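Local coordinates for protein RNA-dependent RNA Polymerase (Bombyx mori cytoplasmic polyhedrosis virus, PDB 6TZ0) that copies the viral double-stranded RNA genome as an RNA-dependent RNA polymerase, making plus strands by conservative transcription and probably minus strands in replication, at residues A[107-112]-A[197-202]; A[135-140]-A[190-195]. One frame throughout, in Å; residues are numbered along the deposited sequence.

Contact 1. Residues A[107-112]-A[197-202]; sequences FRAGSL and KSVASI
Ser201 meets Phe107 with both its side chain and its backbone. Its OG accepts the amide of Phe107 (N to OG 3.0 Å, 157° at the hydrogen), and the same hydroxyl is hydrogen-bonded to the carbonyl oxygen of Val105, so two backbone groups of one loop hold it. In return Ser201 N lies 2.7 Å from Phe107 O, a bent and weak bond, with Ala200 CA giving a C-H...O contact to that oxygen. Ser201 CB also makes a CH-pi contact squarely over the face of the Phe107 ring, 4.0 Å from its centroid. Two residues on from Phe107, Ala109 N donates to Val199 O at 2.9 Å, the donor nearly in line with the C=O. Gly110 N reaches Lys197 O more weakly, at 3.1 Å. Between these bonds a single beta bridge pairs Arg108 with Ala200. Arg108 lays CG 3.3 Å from Lys197 O, while its guanidinium turns to Glu80 in a salt bridge. A type I turn from Arg108 to Ser111 brings the chain round. The two irregular loops are thus joined mainly through main-chain groups and one serine hydroxyl, with the arginine's charge directed to Glu80 and not across the contact.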
ATOM      1  N   PHE A 107      -5.926  14.756  31.145  1.00 44.34           N
ATOM      2  CA  PHE A 107      -5.411  14.981  32.490  1.00 44.34           C
ATOM      3  C   PHE A 107      -4.673  16.316  32.505  1.00 44.34           C
ATOM      4  O   PHE A 107      -4.548  16.986  31.479  1.00 44.34           O
ATOM      5  CB  PHE A 107      -4.530  13.812  32.960  1.00 44.34           C
ATOM      6  CG  PHE A 107      -3.396  13.476  32.027  1.00 44.34           C
ATOM      7  CD1 PHE A 107      -2.163  14.079  32.157  1.00 44.34           C
ATOM      8  CD2 PHE A 107      -3.563  12.530  31.036  1.00 44.34           C
ATOM      9  CE1 PHE A 107      -1.132  13.764  31.304  1.00 44.34           C
ATOM     10  CE2 PHE A 107      -2.535  12.216  30.176  1.00 44.34           C
ATOM     11  CZ  PHE A 107      -1.320  12.837  30.312  1.00 44.34           C
ATOM     12  N   ARG A 108      -4.195  16.707  33.682  1.00 45.67           N
ATOM     13  CA  ARG A 108      -3.464  17.959  33.826  1.00 45.67           C
ATOM     14  C   ARG A 108      -2.045  17.797  33.297  1.00 45.67           C
ATOM     15  O   ARG A 108      -1.378  16.802  33.577  1.00 45.67           O
ATOM     16  CB  ARG A 108      -3.451  18.399  35.289  1.00 45.67           C
ATOM     17  CG  ARG A 108      -2.783  19.740  35.536  1.00 45.67           C
ATOM     18  CD  ARG A 108      -2.885  20.160  36.985  1.00 45.67           C
ATOM     19  NE  ARG A 108      -2.195  19.235  37.875  1.00 45.67           N
ATOM     20  CZ  ARG A 108      -0.903  19.299  38.172  1.00 45.67           C
ATOM     21  NH1 ARG A 108      -0.144  20.256  37.663  1.00 45.67           N
ATOM     22  NH2 ARG A 108      -0.374  18.406  38.989  1.00 45.67           N
ATOM     23  N   ALA A 109      -1.587  18.791  32.529  1.00 46.33           N
ATOM     24  CA  ALA A 109      -0.377  18.643  31.722  1.00 46.33           C
ATOM     25  C   ALA A 109       0.891  18.542  32.565  1.00 46.33           C
ATOM     26  O   ALA A 109       1.895  17.990  32.102  1.00 46.33           O
ATOM     27  CB  ALA A 109      -0.262  19.809  30.744  1.00 46.33           C
ATOM     28  N   GLY A 110       0.876  19.064  33.784  1.00 47.01           N
ATOM     29  CA  GLY A 110       2.006  18.920  34.672  1.00 47.01           C
ATOM     30  C   GLY A 110       1.950  17.718  35.581  1.00 47.01           C
ATOM     31  O   GLY A 110       2.873  17.501  36.367  1.00 47.01           O
ATOM     32  N   SER A 111       0.890  16.919  35.494  1.00 47.08           N
ATOM     33  CA  SER A 111       0.710  15.785  36.386  1.00 47.08           C
ATOM     34  C   SER A 111       1.512  14.566  35.964  1.00 47.08           C
ATOM     35  O   SER A 111       1.624  13.615  36.743  1.00 47.08           O
ATOM     36  CB  SER A 111      -0.767  15.411  36.457  1.00 47.08           C
ATOM     37  OG  SER A 111      -0.960  14.302  37.309  1.00 47.08           O
ATOM     38  N   LEU A 112       2.062  14.567  34.755  1.00 48.66           N
ATOM     39  CA  LEU A 112       2.811  13.429  34.238  1.00 48.66           C
ATOM     40  C   LEU A 112       4.281  13.619  34.592  1.00 48.66           C
ATOM     41  O   LEU A 112       4.933  14.542  34.097  1.00 48.66           O
ATOM     42  CB  LEU A 112       2.608  13.299  32.732  1.00 48.66           C
ATOM     43  CG  LEU A 112       3.242  12.088  32.055  1.00 48.66           C
ATOM     44  CD1 LEU A 112       2.673  10.813  32.623  1.00 48.66           C
ATOM     45  CD2 LEU A 112       3.008  12.154  30.566  1.00 48.66           C
ATOM     46  N   LYS A 197       1.178  24.790  33.169  1.00 51.73           N
ATOM     47  CA  LYS A 197       1.087  23.369  33.476  1.00 51.73           C
ATOM     48  C   LYS A 197      -0.277  22.972  34.018  1.00 51.73           C
ATOM     49  O   LYS A 197      -0.558  21.776  34.131  1.00 51.73           O
ATOM     50  CB  LYS A 197       2.162  22.975  34.486  1.00 51.73           C
ATOM     51  CG  LYS A 197       3.583  23.245  34.039  1.00 51.73           C
ATOM     52  CD  LYS A 197       3.970  22.384  32.861  1.00 51.73           C
ATOM     53  CE  LYS A 197       5.458  22.500  32.572  1.00 51.73           C
ATOM     54  NZ  LYS A 197       5.834  23.843  32.057  1.00 51.73           N
ATOM     55  N   SER A 198      -1.129  23.941  34.350  1.00 47.96           N
ATOM     56  CA  SER A 198      -2.422  23.619  34.941  1.00 47.96           C
ATOM     57  C   SER A 198      -3.464  23.292  33.878  1.00 47.96           C
ATOM     58  O   SER A 198      -4.596  22.923  34.206  1.00 47.96           O
ATOM     59  CB  SER A 198      -2.890  24.781  35.813  1.00 47.96           C
ATOM     60  OG  SER A 198      -3.084  25.942  35.029  1.00 47.96           O
ATOM     61  N   VAL A 199      -3.098  23.409  32.600  1.00 47.95           N
ATOM     62  CA  VAL A 199      -4.068  23.227  31.531  1.00 47.95           C
ATOM     63  C   VAL A 199      -4.174  21.737  31.197  1.00 47.95           C
ATOM     64  O   VAL A 199      -3.324  20.928  31.589  1.00 47.95           O
ATOM     65  CB  VAL A 199      -3.649  24.076  30.316  1.00 47.95           C
ATOM     66  CG1 VAL A 199      -2.561  23.394  29.496  1.00 47.95           C
ATOM     67  CG2 VAL A 199      -4.839  24.490  29.477  1.00 47.95           C
ATOM     68  N   ALA A 200      -5.243  21.364  30.492  1.00 45.32           N
ATOM     69  CA  ALA A 200      -5.507  19.965  30.184  1.00 45.32           C
ATOM     70  C   ALA A 200      -4.557  19.431  29.120  1.00 45.32           C
ATOM     71  O   ALA A 200      -3.869  20.183  28.431  1.00 45.32           O
ATOM     72  CB  ALA A 200      -6.947  19.781  29.713  1.00 45.32           C
ATOM     73  N   SER A 201      -4.540  18.105  28.988  1.00 43.74           N
ATOM     74  CA  SER A 201      -3.588  17.456  28.093  1.00 43.74           C
ATOM     75  C   SER A 201      -4.081  17.449  26.653  1.00 43.74           C
ATOM     76  O   SER A 201      -3.293  17.629  25.719  1.00 43.74           O
ATOM     77  CB  SER A 201      -3.326  16.035  28.572  1.00 43.74           C
ATOM     78  OG  SER A 201      -4.523  15.285  28.545  1.00 43.74           O
ATOM     79  N   ILE A 202      -5.388  17.248  26.451  1.00 43.45           N
ATOM     80  CA  ILE A 202      -5.970  17.208  25.108  1.00 43.45           C
ATOM     81  C   ILE A 202      -6.261  18.602  24.574  1.00 43.45           C
ATOM     82  O   ILE A 202      -6.726  18.752  23.438  1.00 43.45           O
ATOM     83  CB  ILE A 202      -7.212  16.296  25.196  1.00 43.45           C
ATOM     84  CG1 ILE A 202      -7.641  15.767  23.822  1.00 43.45           C
ATOM     85  CG2 ILE A 202      -8.349  17.042  25.866  1.00 43.45           C
ATOM     86  CD1 ILE A 202      -6.587  14.963  23.108  1.00 43.45           C
TER

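Contact 2. Residues A[135-140]-A[190-195]; sequences VKQRKS and DKIIFN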
ATOM      1  N   VAL A 135       4.472  15.447  21.258  1.00 47.03           N
ATOM      2  CA  VAL A 135       4.941  15.370  19.879  1.00 47.03           C
ATOM      3  C   VAL A 135       3.821  14.983  18.920  1.00 47.03           C
ATOM      4  O   VAL A 135       3.665  15.604  17.866  1.00 47.03           O
ATOM      5  CB  VAL A 135       6.137  14.399  19.758  1.00 47.03           C
ATOM      6  CG1 VAL A 135       6.595  14.262  18.322  1.00 47.03           C
ATOM      7  CG2 VAL A 135       7.283  14.860  20.629  1.00 47.03           C
ATOM      8  N   LYS A 136       3.009  13.988  19.279  1.00 45.96           N
ATOM      9  CA  LYS A 136       1.957  13.491  18.398  1.00 45.96           C
ATOM     10  C   LYS A 136       0.814  14.475  18.194  1.00 45.96           C
ATOM     11  O   LYS A 136       0.012  14.269  17.279  1.00 45.96           O
ATOM     12  CB  LYS A 136       1.382  12.180  18.937  1.00 45.96           C
ATOM     13  CG  LYS A 136       2.344  11.016  18.949  1.00 45.96           C
ATOM     14  CD  LYS A 136       2.666  10.558  17.547  1.00 45.96           C
ATOM     15  CE  LYS A 136       3.464   9.276  17.566  1.00 45.96           C
ATOM     16  NZ  LYS A 136       4.823   9.505  18.110  1.00 45.96           N
ATOM     17  N   GLN A 137       0.711  15.526  19.003  1.00 46.72           N
ATOM     18  CA  GLN A 137      -0.413  16.438  18.864  1.00 46.72           C
ATOM     19  C   GLN A 137      -0.160  17.600  17.919  1.00 46.72           C
ATOM     20  O   GLN A 137      -1.130  18.189  17.437  1.00 46.72           O
ATOM     21  CB  GLN A 137      -0.840  16.991  20.226  1.00 46.72           C
ATOM     22  CG  GLN A 137      -1.577  15.994  21.085  1.00 46.72           C
ATOM     23  CD  GLN A 137      -2.093  16.613  22.363  1.00 46.72           C
ATOM     24  OE1 GLN A 137      -1.834  17.779  22.645  1.00 46.72           O
ATOM     25  NE2 GLN A 137      -2.835  15.838  23.142  1.00 46.72           N
ATOM     26  N   ARG A 138       1.086  17.963  17.631  1.00 51.72           N
ATOM     27  CA  ARG A 138       1.298  19.077  16.712  1.00 51.72           C
ATOM     28  C   ARG A 138       1.123  18.583  15.277  1.00 51.72           C
ATOM     29  O   ARG A 138       1.943  17.829  14.745  1.00 51.72           O
ATOM     30  CB  ARG A 138       2.636  19.776  16.964  1.00 51.72           C
ATOM     31  CG  ARG A 138       3.915  18.974  16.925  1.00 51.72           C
ATOM     32  CD  ARG A 138       5.075  19.867  17.301  1.00 51.72           C
ATOM     33  NE  ARG A 138       5.345  20.912  16.320  1.00 51.72           N
ATOM     34  CZ  ARG A 138       6.176  20.767  15.294  1.00 51.72           C
ATOM     35  NH1 ARG A 138       6.824  19.626  15.135  1.00 51.72           N
ATOM     36  NH2 ARG A 138       6.376  21.765  14.448  1.00 51.72           N
ATOM     37  N   LYS A 139       0.000  18.969  14.673  1.00 49.47           N
ATOM     38  CA  LYS A 139      -0.381  18.570  13.319  1.00 49.47           C
ATOM     39  C   LYS A 139      -0.886  19.825  12.624  1.00 49.47           C
ATOM     40  O   LYS A 139      -2.089  20.077  12.596  1.00 49.47           O
ATOM     41  CB  LYS A 139      -1.458  17.499  13.347  1.00 49.47           C
ATOM     42  CG  LYS A 139      -1.024  16.171  13.860  1.00 49.47           C
ATOM     43  CD  LYS A 139      -2.195  15.246  13.892  1.00 49.47           C
ATOM     44  CE  LYS A 139      -1.767  13.912  14.416  1.00 49.47           C
ATOM     45  NZ  LYS A 139      -0.861  13.235  13.447  1.00 49.47           N
ATOM     46  N   SER A 140       0.017  20.594  12.046  1.00 47.43           N
ATOM     47  CA  SER A 140      -0.359  21.840  11.406  1.00 47.43           C
ATOM     48  C   SER A 140       0.108  21.827   9.963  1.00 47.43           C
ATOM     49  O   SER A 140       1.210  21.363   9.661  1.00 47.43           O
ATOM     50  CB  SER A 140       0.220  23.031  12.148  1.00 47.43           C
ATOM     51  OG  SER A 140       1.630  23.031  12.075  1.00 47.43           O
ATOM     52  N   ASP A 190      10.769  20.328  17.896  1.00 58.92           N
ATOM     53  CA  ASP A 190       9.708  19.508  17.298  1.00 58.92           C
ATOM     54  C   ASP A 190       8.773  18.929  18.359  1.00 58.92           C
ATOM     55  O   ASP A 190       8.482  17.734  18.386  1.00 58.92           O
ATOM     56  CB  ASP A 190      10.286  18.404  16.405  1.00 58.92           C
ATOM     57  CG  ASP A 190      10.816  18.942  15.095  1.00 58.92           C
ATOM     58  OD1 ASP A 190      10.255  19.942  14.602  1.00 58.92           O
ATOM     59  OD2 ASP A 190      11.795  18.379  14.563  1.00 58.92           O
ATOM     60  N   LYS A 191       8.293  19.813  19.228  1.00 52.60           N
ATOM     61  CA  LYS A 191       7.331  19.427  20.244  1.00 52.60           C
ATOM     62  C   LYS A 191       6.555  20.657  20.681  1.00 52.60           C
ATOM     63  O   LYS A 191       6.915  21.791  20.360  1.00 52.60           O
ATOM     64  CB  LYS A 191       8.014  18.754  21.437  1.00 52.60           C
ATOM     65  CG  LYS A 191       8.939  19.641  22.234  1.00 52.60           C
ATOM     66  CD  LYS A 191       9.657  18.811  23.277  1.00 52.60           C
ATOM     67  CE  LYS A 191       8.689  18.321  24.331  1.00 52.60           C
ATOM     68  NZ  LYS A 191       9.361  17.549  25.399  1.00 52.60           N
ATOM     69  N   ILE A 192       5.468  20.410  21.402  1.00 50.92           N
ATOM     70  CA  ILE A 192       4.630  21.468  21.948  1.00 50.92           C
ATOM     71  C   ILE A 192       5.115  21.753  23.362  1.00 50.92           C
ATOM     72  O   ILE A 192       4.981  20.913  24.250  1.00 50.92           O
ATOM     73  CB  ILE A 192       3.152  21.069  21.951  1.00 50.92           C
ATOM     74  CG1 ILE A 192       2.665  20.810  20.532  1.00 50.92           C
ATOM     75  CG2 ILE A 192       2.320  22.140  22.616  1.00 50.92           C
ATOM     76  CD1 ILE A 192       1.326  20.131  20.485  1.00 50.92           C
ATOM     77  N   ILE A 193       5.671  22.938  23.576  1.00 51.45           N
ATOM     78  CA  ILE A 193       6.101  23.341  24.908  1.00 51.45           C
ATOM     79  C   ILE A 193       4.930  24.000  25.622  1.00 51.45           C
ATOM     80  O   ILE A 193       4.318  24.937  25.097  1.00 51.45           O
ATOM     81  CB  ILE A 193       7.314  24.286  24.836  1.00 51.45           C
ATOM     82  CG1 ILE A 193       8.549  23.575  24.272  1.00 51.45           C
ATOM     83  CG2 ILE A 193       7.630  24.857  26.202  1.00 51.45           C
ATOM     84  CD1 ILE A 193       8.792  23.797  22.794  1.00 51.45           C
ATOM     85  N   PHE A 194       4.601  23.499  26.809  1.00 51.62           N
ATOM     86  CA  PHE A 194       3.555  24.081  27.640  1.00 51.62           C
ATOM     87  C   PHE A 194       4.127  25.211  28.486  1.00 51.62           C
ATOM     88  O   PHE A 194       5.210  25.074  29.063  1.00 51.62           O
ATOM     89  CB  PHE A 194       2.937  23.019  28.546  1.00 51.62           C
ATOM     90  CG  PHE A 194       2.106  22.010  27.819  1.00 51.62           C
ATOM     91  CD1 PHE A 194       0.759  22.231  27.592  1.00 51.62           C
ATOM     92  CD2 PHE A 194       2.680  20.847  27.338  1.00 51.62           C
ATOM     93  CE1 PHE A 194      -0.004  21.298  26.915  1.00 51.62           C
ATOM     94  CE2 PHE A 194       1.929  19.917  26.658  1.00 51.62           C
ATOM     95  CZ  PHE A 194       0.586  20.142  26.449  1.00 51.62           C
ATOM     96  N   ASN A 195       3.402  26.324  28.553  1.00 53.13           N
ATOM     97  CA  ASN A 195       3.731  27.382  29.499  1.00 53.13           C
ATOM     98  C   ASN A 195       2.935  27.258  30.789  1.00 53.13           C
ATOM     99  O   ASN A 195       3.496  27.399  31.879  1.00 53.13           O
ATOM    100  CB  ASN A 195       3.488  28.756  28.879  1.00 53.13           C
ATOM    101  CG  ASN A 195       4.520  29.117  27.845  1.00 53.13           C
ATOM    102  OD1 ASN A 195       5.706  28.854  28.018  1.00 53.13           O
ATOM    103  ND2 ASN A 195       4.075  29.735  26.758  1.00 53.13           N
TER
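Arg138 answers two acidic residues with different nitrogens: NE forms a salt bridge with Glu185, and NH1 faces Asp190 OD1 across the contact in a long salt bridge of 3.5 Å. The guanidinium and carboxylate planes are only 17° apart. Arg138 CG lies between its backbone N and carbonyl carbon (chi1 56°); CD comes 3.7 Å from Lys191 CA, and beyond it the chain bends at chi3, which sets NE. The aliphatic root of the arginine packs on Ile192, CB to CG1 3.7 Å, while Ile192 CD1 packs beside Arg138 N at 3.6 Å. Gln137 adds its CB against the same methyl, 3.8 Å from Ile192 CD1. Val135 crosses Lys191 at about a right angle, CG2 to CB 4.0 Å, and also rests on the Asp190 carbonyl. Carbon packing centres on buried Ile192, while the pair of Arg138 and Asp190 lies at the exposed Asp190 end. The type I turn from Val135 to Arg138 directly follows helix 121-134 and lies against strand 191-194. That strand is joined to the helix end by a backbone bond between Ile192 and His134, and its antiparallel partner, strand 183-186, supplies Glu185.

The two contacts lie with centres 13 Å apart in the N-terminal region of the polymerase, on the same side of the chain's centre. Along the sequence contact 2 is nested inside contact 1: segment 107-112 comes first, then helix 121-134 and the loop 135-140; further helices and strand 183-186 precede segments 190-195 and 197-202. Strand 191-194 ties them together, since Phe194 CD1 packs on Val199 CG1 and Ala109 CB. Separately, Gln137 NE2 probably bonds to Ser201 O at 3.2 Å. Helix 121-134 touches both. Asn195, the last residue of 190-195, and Tyr184 on the partner strand bind ATP in another structure of this protein, so both contacts lie close to that site, which is without ATP in this model.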